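Local coordinates for protein N-(5'-phosphoribosyl)anthranilate isomerase (Thermococcus kodakarensis, PDB 5LHF) that catalyses the isomerisation of N-(5-phospho-beta-D-ribosyl)anthranilate to 1-(2-carboxyphenylamino)-1-deoxy-D-ribulose 5-phosphate, the third of five steps from chorismate to L-tryptophan, at residues 42-45 and 46-50. Sequence-based numbering, arbitrary orientation. Where two conformers were deposited one is given.
Sequences KTAA and ELIEM
The flat groups that meet here are the peptide carbonyls of K42 to A45, each facing the amide N-H of the residue four places on. The A44 carbonyl oxygen receives I48 N at 2.9 Å, with an N-H...O angle of 160°. T43 O takes L47 N at 3.2 Å and a weak second bond from E46 N. That same E46 amide also bonds to K42 O at 3.1 Å, while E49 N bonds to A45 O. Side chains border these bonds. I48 has CG1 anti to its carbonyl carbon (chi1 -75°), which lays CG1 beside the A44 oxygen, CG1 to O 3.2 Å; the extended chi2 then carries CD1 on to within 4.5 Å of A44 CB. L47, with its first torsion turned likewise, sets CG 3.4 Å from T43 O. This is the alpha-helix of the beta-alpha-beta unit between strands 26-30 and 55-59 of the TIM barrel, parallel neighbours in its eight-stranded sheet. Its inner face, A44, L47 and I48, lies on V29 of the first strand; A44 also meets V31 and V39, and I48 also meets I55 and L57. The outer side is polar: T43 OG1 ligates a sodium ion. Within 46-50, E46 and E49, three residues apart, bring two acceptors close without a hydrogen bond, OE1 to OE1 3.2 Å, which would probably disfavour full ionisation of both. K42 NZ stays 6.8 Å from E46 OE2, too far for a salt bridge. At the C-terminal end, R18 NH1 hydrogen-bonds M50 O.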
loop_
_atom_site.group_PDB
_atom_site.type_symbol
_atom_site.label_atom_id
_atom_site.label_comp_id
_atom_site.label_asym_id
_atom_site.label_seq_id
_atom_site.Cartn_x
_atom_site.Cartn_y
_atom_site.Cartn_z
ATOM N N LYS A 42 -10.074 5.082 -17.434
ATOM C CA LYS A 42 -9.274 5.384 -18.617
ATOM C C LYS A 42 -7.990 6.118 -18.240
ATOM O O LYS A 42 -6.928 5.887 -18.840
ATOM C CB LYS A 42 -10.085 6.219 -19.612
ATOM C CG LYS A 42 -9.336 6.473 -20.886
ATOM C CD LYS A 42 -9.910 7.643 -21.645
ATOM C CE LYS A 42 -9.915 7.354 -23.114
ATOM N NZ LYS A 42 -8.648 7.680 -23.742
ATOM N N THR A 43 -8.076 7.030 -17.274
ATOM C CA THR A 43 -6.880 7.748 -16.850
ATOM C C THR A 43 -5.884 6.794 -16.205
ATOM O O THR A 43 -4.679 6.869 -16.474
ATOM C CB THR A 43 -7.252 8.880 -15.884
ATOM O OG1 THR A 43 -8.170 9.775 -16.526
ATOM C CG2 THR A 43 -6.016 9.652 -15.463
ATOM N N ALA A 44 -6.379 5.877 -15.365
ATOM C CA ALA A 44 -5.504 4.866 -14.774
ATOM C C ALA A 44 -4.894 3.972 -15.846
ATOM O O ALA A 44 -3.723 3.586 -15.756
ATOM C CB ALA A 44 -6.283 4.021 -13.765
ATOM N N ALA A 45 -5.680 3.615 -16.866
ATOM C CA ALA A 45 -5.148 2.782 -17.939
ATOM C C ALA A 45 -3.965 3.457 -18.632
ATOM O O ALA A 45 -3.000 2.792 -19.031
ATOM C CB ALA A 45 -6.263 2.459 -18.935
ATOM N N GLU A 46 -4.022 4.776 -18.791
ATOM C CA GLU A 46 -2.911 5.470 -19.440
ATOM C C GLU A 46 -1.666 5.462 -18.570
ATOM O O GLU A 46 -0.558 5.206 -19.064
ATOM C CB GLU A 46 -3.299 6.899 -19.796
ATOM C CG GLU A 46 -2.109 7.691 -20.331
ATOM C CD GLU A 46 -1.595 7.162 -21.660
ATOM O OE1 GLU A 46 -0.861 6.148 -21.684
ATOM O OE2 GLU A 46 -1.913 7.772 -22.703
ATOM N N LEU A 47 -1.814 5.734 -17.270
ATOM C CA LEU A 47 -0.650 5.706 -16.397
ATOM C C LEU A 47 -0.061 4.308 -16.343
ATOM O O LEU A 47 1.161 4.140 -16.378
ATOM C CB LEU A 47 -1.025 6.200 -14.998
ATOM C CG LEU A 47 -1.714 7.575 -15.006
ATOM C CD1 LEU A 47 -2.275 7.928 -13.637
ATOM C CD2 LEU A 47 -0.740 8.665 -15.481
ATOM N N ILE A 48 -0.922 3.286 -16.298
ATOM C CA ILE A 48 -0.446 1.910 -16.208
ATOM C C ILE A 48 0.360 1.540 -17.451
ATOM O O ILE A 48 1.345 0.790 -17.373
ATOM C CB ILE A 48 -1.645 0.967 -15.968
ATOM C CG1 ILE A 48 -2.112 1.082 -14.501
ATOM C CG2 ILE A 48 -1.311 -0.487 -16.298
ATOM C CD1 ILE A 48 -3.528 0.528 -14.270
ATOM N N GLU A 49 -0.038 2.066 -18.610
ATOM C CA GLU A 49 0.660 1.737 -19.850
ATOM C C GLU A 49 2.026 2.411 -19.912
ATOM O O GLU A 49 2.990 1.815 -20.402
ATOM C CB GLU A 49 -0.184 2.140 -21.055
ATOM C CG GLU A 49 0.505 1.958 -22.403
ATOM C CD GLU A 49 -0.303 2.538 -23.550
ATOM O OE1 GLU A 49 -1.137 3.438 -23.302
ATOM O OE2 GLU A 49 -0.101 2.101 -24.703
ATOM N N MET A 50 2.135 3.638 -19.403
ATOM C CA MET A 50 3.401 4.353 -19.487
ATOM C C MET A 50 4.340 4.088 -18.314
ATOM O O MET A 50 5.529 4.423 -18.413
ATOM C CB MET A 50 3.134 5.852 -19.619
ATOM C CG MET A 50 2.361 6.192 -20.882
ATOM S SD MET A 50 3.195 5.642 -22.391
ATOM C CE MET A 50 4.011 7.156 -22.890
#